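Local coordinates for protein alanyl-tRNA synthetase (PDB 3G98) that attaches alanine to its cognate tRNA, with the C-terminal C-Ala domain described here bringing editing and aminoacylation functions together on one tRNA, at residues V6-L11 / T35-V40; E22-L27 / V40-R45; V76-G81 / G92-K97. All blocks are in the same frame, centred on the assembly; numbering follows the deposited sequence.

Contact 1: V6-L11 / T35-V40; sequences VGDFTL and TKKDVV
T10 joins the two strands through both of its backbone polar groups. Its N gives a hydrogen bond to K37 O at 2.9 Å, almost straight at 174° at the hydrogen, and its O takes one from V39 N, also at 2.9 Å; in both, the donor stands above the carbonyl plane. One residue on, L11 CA sits 3.4 Å from V39 O in a CA-H...O contact. V39 and L11 share a face of the sheet, V39 CG1 lying 4.0 Å from L11 CD1, and V39 CG2 lies 4.0 Å from F9 CB. T10 and D38 put their side chains on the other face. This is parallel pairing, the short strand axes turned 29° against each other, within the beta-alpha-beta crossover that runs from strand 9-17 through helix 21-31 to strand 38-46. K37 reaches back across the start of the pair. With its chain bent at chi3 (-81°), it passes obliquely by T10 and brings CE within 3.2 Å of D8 O. Its NZ then donates to a water, 2.7 Å from it, that in turn donates to G7 O and F9 O. Those carbonyls belong to the hairpin around the type II' turn V6-F9, where G7 supplies the positive phi. Behind K37, D38 OD2 accepts from T35 N at 2.6 Å, met from above the carboxylate plane, just before strand 38-46 begins. T10 OG1 is hydrogen-bonded to N5 OD1, L11 packs on L105 and K106 of helix 98-110, and F9 and V39 both touch I60.

Contact 2: E22-L27 / V40-R45; sequences EELRNL and VFIASR
The flat groups of V40-R45 are turned to other neighbours, and no ring enters this contact. The F41 ring meets that of F98, their planes about 30° apart, and the F41 side chain also touches A101, V102 and L105; the R45 guanidinium reaches D96, to which its NH1 is salt-bridged. What faces E22-L27 is mostly apolar, and no hydrogen bond crosses. I42 and L24 carry most of it. I42 takes the crowded first torsion, CG1 between the backbone N and the carbonyl carbon (chi1 60°), and then runs out straight, so that CD1 is driven tip-first against the helix. I42 CD1 lies 3.4 Å from L24 O and 3.6 Å from L24 CD1. L24, its CG anti to the backbone N (chi1 -168°), slides past I42 in the opposite direction and drops its two methyls onto the strand. L24 CD1 settles 3.7 Å from I42 CG1, while L24 CD2 comes to 3.8 Å from S44 N and 3.9 Å from A43 CA. L27, one turn later, crosses I42 at about a right angle; its CD2 is 4.0 Å from I42 CD1, which thus sits against both leucines. S44 adds its CB to the edge of the patch, 4.1 Å from L24 CD2, while its OG is hydrogen-bonded to V19 O. The helix segment E22-L27 runs nearly antiparallel to V40-R45, as in a beta-alpha-beta unit. L24 also reaches N51 and V53 of the adjoining strand 49-56, and F41 and A43 touch helix 98-110 on the other face of the strand.

Contact 3: V76-G81 / G92-K97; sequences VLKGGG and GKAPDK
Backbone hydrogen bonds tie the two loops together around L77 O. It accepts from A94 N at 3.0 Å, with the donor well above the carbonyl plane, and only weakly from K93 N, whose hydrogen is shared with K78 O, also at 3.0 Å. G79 and G92 form a single bridge with their CA atoms 3.6 Å apart; a CB on either would clash, G92's with L77 O. The one side-chain hydrogen bond is from K97. Its chain, bent at chi3, carries NZ to V76 O at 2.7 Å, in the carbonyl plane and on a lone pair. V76 ends its helix, which a Schellman motif closes with K78 in positive phi, so the ammonium would probably be favoured by the helix's carbonyl end; K78 NZ, 4.7 Å from K97 NZ, would weigh against it. An alanine at K97 would lose this bond and is likely to loosen the hold on the helix end. Side-chain packing adds to this: K78 CG lies 3.6 Å from A94 CB, V76 CG1 is 3.9 Å from K97 CE, and L77 CD2 rests against the K97 backbone. K93 extends over K78 O, its CG 3.1 Å from that oxygen. The contact joins the end of helix 66-76 to the turn between strand 87-92 and helix 98-110, with V76 and L77 packed on A101 and L77 also on F52 of strand 49-56.

Overall arrangement
Along the chain, contacts 1 and 2 interleave, and contact 3 follows both. Contacts 1 and 2 share V40 and strand 38-46, with centres about 17 Å apart: one pairs the start of that strand with strand 9-17, the other covers its later part with helix 21-31, so together they build one beta-alpha-beta unit. Contact 3 lies about 14 Å from contact 2, centre to centre, and touches it through the R45-D96 salt bridge, R45 against P95, and F41 against L77. Its centre is about 23 Å from that of contact 1, across the chain's centre. The three thus tie the beta-alpha-beta unit to the loops after helix 66-76 and before helix 98-110, consistent with a compact C-Ala module.

Contact 1: V6-L11 / T35-V40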
loop_
_atom_site.group_PDB
_atom_site.type_symbol
_atom_site.label_atom_id
_atom_site.label_comp_id
_atom_site.label_asym_id
_atom_site.label_seq_id
_atom_site.Cartn_x
_atom_site.Cartn_y
_atom_site.Cartn_z
ATOM N N VAL A 6 9.152 10.553 -1.225
ATOM C CA VAL A 6 10.234 9.628 -0.900
ATOM C C VAL A 6 10.986 9.289 -2.175
ATOM O O VAL A 6 10.443 8.653 -3.085
ATOM C CB VAL A 6 9.725 8.318 -0.256
ATOM C CG1 VAL A 6 10.900 7.432 0.137
ATOM C CG2 VAL A 6 8.841 8.607 0.947
ATOM N N GLY A 7 12.242 9.707 -2.240
ATOM C CA GLY A 7 13.005 9.566 -3.465
ATOM C C GLY A 7 12.283 10.323 -4.560
ATOM O O GLY A 7 11.887 11.468 -4.370
ATOM N N ASP A 8 12.080 9.667 -5.697
ATOM C CA ASP A 8 11.439 10.307 -6.833
ATOM C C ASP A 8 9.937 10.028 -6.854
ATOM O O ASP A 8 9.293 10.181 -7.889
ATOM C CB ASP A 8 12.081 9.817 -8.135
ATOM C CG ASP A 8 11.889 10.786 -9.285
ATOM O OD1 ASP A 8 12.173 11.990 -9.105
ATOM O OD2 ASP A 8 11.466 10.341 -10.373
ATOM N N PHE A 9 9.380 9.618 -5.714
ATOM C CA PHE A 9 7.962 9.251 -5.641
ATOM C C PHE A 9 7.194 10.100 -4.630
ATOM O O PHE A 9 7.792 10.716 -3.750
ATOM C CB PHE A 9 7.823 7.766 -5.282
ATOM C CG PHE A 9 8.771 6.873 -6.034
ATOM C CD1 PHE A 9 9.874 6.315 -5.398
ATOM C CD2 PHE A 9 8.576 6.608 -7.380
ATOM C CE1 PHE A 9 10.755 5.499 -6.090
ATOM C CE2 PHE A 9 9.456 5.790 -8.079
ATOM C CZ PHE A 9 10.544 5.236 -7.434
ATOM N N THR A 10 5.867 10.140 -4.771
ATOM C CA THR A 10 4.996 10.731 -3.753
ATOM C C THR A 10 4.181 9.621 -3.087
ATOM O O THR A 10 3.358 8.957 -3.733
ATOM C CB THR A 10 4.037 11.801 -4.335
ATOM O OG1 THR A 10 4.793 12.885 -4.889
ATOM C CG2 THR A 10 3.115 12.352 -3.250
ATOM N N LEU A 11 4.425 9.413 -1.797
ATOM C CA LEU A 11 3.746 8.361 -1.047
ATOM C C LEU A 11 2.506 8.883 -0.330
ATOM O O LEU A 11 2.577 9.859 0.413
ATOM C CB LEU A 11 4.697 7.709 -0.038
ATOM C CG LEU A 11 4.075 6.628 0.855
ATOM C CD1 LEU A 11 3.595 5.446 0.029
ATOM C CD2 LEU A 11 5.072 6.166 1.921
ATOM N N THR A 35 -1.126 11.644 -10.197
ATOM C CA THR A 35 0.050 12.050 -10.952
ATOM C C THR A 35 0.649 10.866 -11.703
ATOM O O THR A 35 -0.033 9.881 -11.986
ATOM C CB THR A 35 1.137 12.669 -10.036
ATOM O OG1 THR A 35 1.679 11.660 -9.174
ATOM C CG2 THR A 35 0.562 13.806 -9.199
ATOM N N LYS A 36 1.934 10.976 -12.018
ATOM C CA LYS A 36 2.648 9.907 -12.700
ATOM C C LYS A 36 3.731 9.318 -11.802
ATOM O O LYS A 36 4.522 8.483 -12.243
ATOM C CB LYS A 36 3.261 10.427 -14.001
ATOM C CG LYS A 36 2.230 10.823 -15.054
ATOM C CD LYS A 36 2.895 11.247 -16.352
ATOM C CE LYS A 36 3.785 12.464 -16.144
ATOM N NZ LYS A 36 4.475 12.869 -17.399
ATOM N N LYS A 37 3.751 9.753 -10.542
ATOM C CA LYS A 37 4.748 9.282 -9.585
ATOM C C LYS A 37 4.153 8.917 -8.223
ATOM O O LYS A 37 4.851 8.952 -7.216
ATOM C CB LYS A 37 5.843 10.337 -9.399
ATOM C CG LYS A 37 5.327 11.693 -8.938
ATOM C CD LYS A 37 6.461 12.691 -8.765
ATOM C CE LYS A 37 7.172 12.498 -7.434
ATOM N NZ LYS A 37 8.342 13.415 -7.299
ATOM N N ASP A 38 2.871 8.557 -8.196
ATOM C CA ASP A 38 2.186 8.234 -6.941
ATOM C C ASP A 38 2.366 6.779 -6.514
ATOM O O ASP A 38 2.297 5.869 -7.334
ATOM C CB ASP A 38 0.687 8.514 -7.065
ATOM C CG ASP A 38 0.381 9.978 -7.310
ATOM O OD1 ASP A 38 1.056 10.848 -6.717
ATOM O OD2 ASP A 38 -0.543 10.257 -8.100
ATOM N N VAL A 39 2.598 6.583 -5.220
ATOM C CA VAL A 39 2.570 5.270 -4.598
ATOM C C VAL A 39 1.557 5.377 -3.463
ATOM O O VAL A 39 1.651 6.262 -2.617
ATOM C CB VAL A 39 3.958 4.855 -4.019
ATOM C CG1 VAL A 39 3.883 3.456 -3.399
ATOM C CG2 VAL A 39 5.050 4.902 -5.096
ATOM N N VAL A 40 0.573 4.488 -3.450
ATOM C CA VAL A 40 -0.490 4.553 -2.449
ATOM C C VAL A 40 -0.451 3.290 -1.613
ATOM O O VAL A 40 -0.503 2.180 -2.152
ATOM C CB VAL A 40 -1.870 4.666 -3.123
ATOM C CG1 VAL A 40 -2.983 4.737 -2.082
ATOM C CG2 VAL A 40 -1.904 5.857 -4.076
HETATM O O HOH W 1 9.569 12.825 -4.997
#

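Contact 2: E22-L27 / V40-R45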
loop_
_atom_site.group_PDB
_atom_site.type_symbol
_atom_site.label_atom_id
_atom_site.label_comp_id
_atom_site.label_asym_id
_atom_site.label_seq_id
_atom_site.Cartn_x
_atom_site.Cartn_y
_atom_site.Cartn_z
ATOM N N GLU A 22 -13.012 -4.122 -0.994
ATOM C CA GLU A 22 -13.243 -3.705 -2.382
ATOM C C GLU A 22 -13.297 -2.175 -2.502
ATOM O O GLU A 22 -12.868 -1.601 -3.514
ATOM C CB GLU A 22 -14.485 -4.380 -2.970
ATOM C CG GLU A 22 -14.231 -5.840 -3.405
ATOM C CD GLU A 22 -13.152 -5.963 -4.485
ATOM O OE1 GLU A 22 -13.202 -5.200 -5.472
ATOM O OE2 GLU A 22 -12.255 -6.826 -4.352
ATOM N N GLU A 23 -13.795 -1.529 -1.452
ATOM C CA GLU A 23 -13.845 -0.072 -1.372
ATOM C C GLU A 23 -12.435 0.502 -1.204
ATOM O O GLU A 23 -12.064 1.503 -1.825
ATOM C CB GLU A 23 -14.733 0.357 -0.197
ATOM C CG GLU A 23 -16.224 0.099 -0.420
ATOM C CD GLU A 23 -17.072 0.396 0.813
ATOM O OE1 GLU A 23 -16.509 0.650 1.905
ATOM O OE2 GLU A 23 -18.314 0.367 0.684
ATOM N N LEU A 24 -11.649 -0.151 -0.356
ATOM C CA LEU A 24 -10.268 0.236 -0.149
ATOM C C LEU A 24 -9.489 0.174 -1.459
ATOM O O LEU A 24 -8.742 1.095 -1.799
ATOM C CB LEU A 24 -9.640 -0.692 0.889
ATOM C CG LEU A 24 -8.288 -0.312 1.465
ATOM C CD1 LEU A 24 -8.444 0.878 2.380
ATOM C CD2 LEU A 24 -7.715 -1.520 2.213
ATOM N N ARG A 25 -9.674 -0.916 -2.198
ATOM C CA ARG A 25 -9.028 -1.093 -3.494
ATOM C C ARG A 25 -9.427 0.010 -4.466
ATOM O O ARG A 25 -8.587 0.552 -5.188
ATOM C CB ARG A 25 -9.420 -2.449 -4.089
ATOM C CG ARG A 25 -8.677 -2.810 -5.356
ATOM C CD ARG A 25 -9.343 -3.979 -6.074
ATOM N NE ARG A 25 -8.578 -4.339 -7.255
ATOM C CZ ARG A 25 -7.555 -5.188 -7.241
ATOM N NH1 ARG A 25 -7.190 -5.773 -6.107
ATOM N NH2 ARG A 25 -6.902 -5.452 -8.363
ATOM N N ASN A 26 -10.719 0.323 -4.503
ATOM C CA ASN A 26 -11.204 1.349 -5.413
ATOM C C ASN A 26 -10.615 2.724 -5.054
ATOM O O ASN A 26 -10.262 3.508 -5.938
ATOM C CB ASN A 26 -12.732 1.372 -5.433
ATOM C CG ASN A 26 -13.327 0.142 -6.113
ATOM O OD1 ASN A 26 -14.500 -0.178 -5.913
ATOM N ND2 ASN A 26 -12.515 -0.556 -6.914
ATOM N N LEU A 27 -10.483 2.993 -3.758
ATOM C CA LEU A 27 -9.878 4.242 -3.297
ATOM C C LEU A 27 -8.409 4.348 -3.710
ATOM O O LEU A 27 -7.960 5.398 -4.194
ATOM C CB LEU A 27 -10.024 4.383 -1.775
ATOM C CG LEU A 27 -9.451 5.635 -1.097
ATOM C CD1 LEU A 27 -10.039 6.916 -1.688
ATOM C CD2 LEU A 27 -9.699 5.596 0.402
ATOM N N VAL A 40 0.573 4.488 -3.450
ATOM C CA VAL A 40 -0.490 4.553 -2.449
ATOM C C VAL A 40 -0.451 3.290 -1.613
ATOM O O VAL A 40 -0.503 2.180 -2.152
ATOM C CB VAL A 40 -1.870 4.666 -3.123
ATOM C CG1 VAL A 40 -2.983 4.737 -2.082
ATOM C CG2 VAL A 40 -1.904 5.857 -4.076
ATOM N N PHE A 41 -0.333 3.448 -0.298
ATOM C CA PHE A 41 -0.366 2.300 0.602
ATOM C C PHE A 41 -1.418 2.557 1.654
ATOM O O PHE A 41 -1.197 3.304 2.604
ATOM C CB PHE A 41 1.022 2.071 1.220
ATOM C CG PHE A 41 1.078 0.976 2.262
ATOM C CD1 PHE A 41 0.383 -0.222 2.096
ATOM C CD2 PHE A 41 1.860 1.139 3.399
ATOM C CE1 PHE A 41 0.460 -1.233 3.061
ATOM C CE2 PHE A 41 1.949 0.136 4.353
ATOM C CZ PHE A 41 1.237 -1.049 4.184
ATOM N N ILE A 42 -2.591 1.966 1.472
ATOM C CA ILE A 42 -3.658 2.199 2.435
ATOM C C ILE A 42 -4.153 0.879 2.986
ATOM O O ILE A 42 -4.008 -0.174 2.360
ATOM C CB ILE A 42 -4.829 3.033 1.865
ATOM C CG1 ILE A 42 -5.461 2.334 0.658
ATOM C CG2 ILE A 42 -4.356 4.449 1.520
ATOM C CD1 ILE A 42 -6.673 3.074 0.081
ATOM N N ALA A 43 -4.731 0.947 4.171
ATOM C CA ALA A 43 -5.137 -0.255 4.864
ATOM C C ALA A 43 -6.450 0.003 5.583
ATOM O O ALA A 43 -6.828 1.159 5.823
ATOM C CB ALA A 43 -4.068 -0.670 5.847
ATOM N N SER A 44 -7.140 -1.084 5.920
ATOM C CA SER A 44 -8.372 -0.998 6.691
ATOM C C SER A 44 -8.304 -1.991 7.829
ATOM O O SER A 44 -8.090 -3.187 7.607
ATOM C CB SER A 44 -9.575 -1.321 5.823
ATOM O OG SER A 44 -10.762 -1.366 6.606
ATOM N N ARG A 45 -8.457 -1.480 9.045
ATOM C CA ARG A 45 -8.481 -2.321 10.228
ATOM C C ARG A 45 -9.922 -2.729 10.508
ATOM O O ARG A 45 -10.803 -1.873 10.634
ATOM C CB ARG A 45 -7.925 -1.573 11.439
ATOM C CG ARG A 45 -7.740 -2.478 12.637
ATOM C CD ARG A 45 -7.417 -1.728 13.917
ATOM N NE ARG A 45 -7.292 -2.681 15.021
ATOM C CZ ARG A 45 -6.243 -2.771 15.832
ATOM N NH1 ARG A 45 -5.222 -1.934 15.705
ATOM N NH2 ARG A 45 -6.229 -3.688 16.788
#

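Contact 3: V76-G81 / G92-K97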
loop_
_atom_site.group_PDB
_atom_site.type_symbol
_atom_site.label_atom_id
_atom_site.label_comp_id
_atom_site.label_asym_id
_atom_site.label_seq_id
_atom_site.Cartn_x
_atom_site.Cartn_y
_atom_site.Cartn_z
ATOM N N VAL A 76 5.251 -7.970 7.160
ATOM C CA VAL A 76 5.201 -7.168 8.388
ATOM C C VAL A 76 3.820 -7.213 9.051
ATOM O O VAL A 76 3.700 -7.267 10.281
ATOM C CB VAL A 76 5.625 -5.707 8.104
ATOM C CG1 VAL A 76 5.410 -4.832 9.317
ATOM C CG2 VAL A 76 7.088 -5.665 7.655
ATOM N N LEU A 77 2.777 -7.229 8.229
ATOM C CA LEU A 77 1.403 -7.229 8.720
ATOM C C LEU A 77 0.892 -8.650 8.986
ATOM O O LEU A 77 -0.304 -8.851 9.198
ATOM C CB LEU A 77 0.495 -6.501 7.719
ATOM C CG LEU A 77 0.815 -5.016 7.543
ATOM C CD1 LEU A 77 -0.070 -4.409 6.460
ATOM C CD2 LEU A 77 0.610 -4.283 8.870
ATOM N N LYS A 78 1.812 -9.617 8.990
ATOM C CA LYS A 78 1.489 -11.028 9.206
ATOM C C LYS A 78 0.424 -11.476 8.212
ATOM O O LYS A 78 -0.623 -12.014 8.590
ATOM C CB LYS A 78 1.036 -11.271 10.653
ATOM C CG LYS A 78 2.070 -10.843 11.701
ATOM C CD LYS A 78 3.321 -11.705 11.611
ATOM C CE LYS A 78 4.275 -11.426 12.766
ATOM N NZ LYS A 78 5.428 -12.382 12.726
ATOM N N GLY A 79 0.694 -11.221 6.933
ATOM C CA GLY A 79 -0.224 -11.585 5.869
ATOM C C GLY A 79 0.481 -11.758 4.535
ATOM O O GLY A 79 1.712 -11.796 4.462
ATOM N N GLY A 80 -0.306 -11.871 3.474
ATOM C CA GLY A 80 0.247 -12.087 2.148
ATOM C C GLY A 80 -0.218 -11.003 1.216
ATOM O O GLY A 80 -0.450 -9.874 1.641
ATOM N N GLY A 81 -0.373 -11.351 -0.055
ATOM C CA GLY A 81 -0.819 -10.390 -1.049
ATOM C C GLY A 81 -0.476 -10.828 -2.452
ATOM O O GLY A 81 0.348 -11.732 -2.663
ATOM N N GLY A 92 -4.009 -9.609 6.398
ATOM C CA GLY A 92 -3.046 -9.975 7.427
ATOM C C GLY A 92 -3.654 -9.970 8.813
ATOM O O GLY A 92 -4.823 -9.611 8.983
ATOM N N LYS A 93 -2.847 -10.353 9.801
ATOM C CA LYS A 93 -3.322 -10.578 11.165
ATOM C C LYS A 93 -2.766 -9.575 12.175
ATOM O O LYS A 93 -3.039 -9.683 13.369
ATOM C CB LYS A 93 -2.929 -11.985 11.630
ATOM C CG LYS A 93 -2.848 -13.032 10.528
ATOM C CD LYS A 93 -1.829 -14.107 10.894
ATOM C CE LYS A 93 -1.277 -14.816 9.660
ATOM N NZ LYS A 93 0.024 -15.494 9.955
ATOM N N ALA A 94 -1.983 -8.605 11.713
ATOM C CA ALA A 94 -1.318 -7.690 12.645
ATOM C C ALA A 94 -1.599 -6.214 12.360
ATOM O O ALA A 94 -0.723 -5.495 11.870
ATOM C CB ALA A 94 0.192 -7.948 12.655
ATOM N N PRO A 95 -2.810 -5.740 12.700
ATOM C CA PRO A 95 -3.175 -4.354 12.379
ATOM C C PRO A 95 -2.260 -3.342 13.054
ATOM O O PRO A 95 -1.956 -2.292 12.476
ATOM C CB PRO A 95 -4.594 -4.219 12.941
ATOM C CG PRO A 95 -5.088 -5.607 13.114
ATOM C CD PRO A 95 -3.888 -6.448 13.410
ATOM N N ASP A 96 -1.808 -3.669 14.260
ATOM C CA ASP A 96 -0.972 -2.746 15.032
ATOM C C ASP A 96 0.394 -2.520 14.404
ATOM O O ASP A 96 1.160 -1.665 14.854
ATOM C CB ASP A 96 -0.798 -3.251 16.461
ATOM C CG ASP A 96 -2.058 -3.116 17.274
ATOM O OD1 ASP A 96 -2.948 -2.332 16.879
ATOM O OD2 ASP A 96 -2.158 -3.799 18.312
ATOM N N LYS A 97 0.702 -3.286 13.365
ATOM C CA LYS A 97 2.010 -3.198 12.733
ATOM C C LYS A 97 2.031 -2.323 11.473
ATOM O O LYS A 97 3.012 -2.313 10.736
ATOM C CB LYS A 97 2.559 -4.595 12.447
ATOM C CG LYS A 97 2.977 -5.340 13.719
ATOM C CD LYS A 97 3.674 -6.661 13.410
ATOM C CE LYS A 97 5.078 -6.457 12.831
ATOM N NZ LYS A 97 5.608 -7.710 12.186
#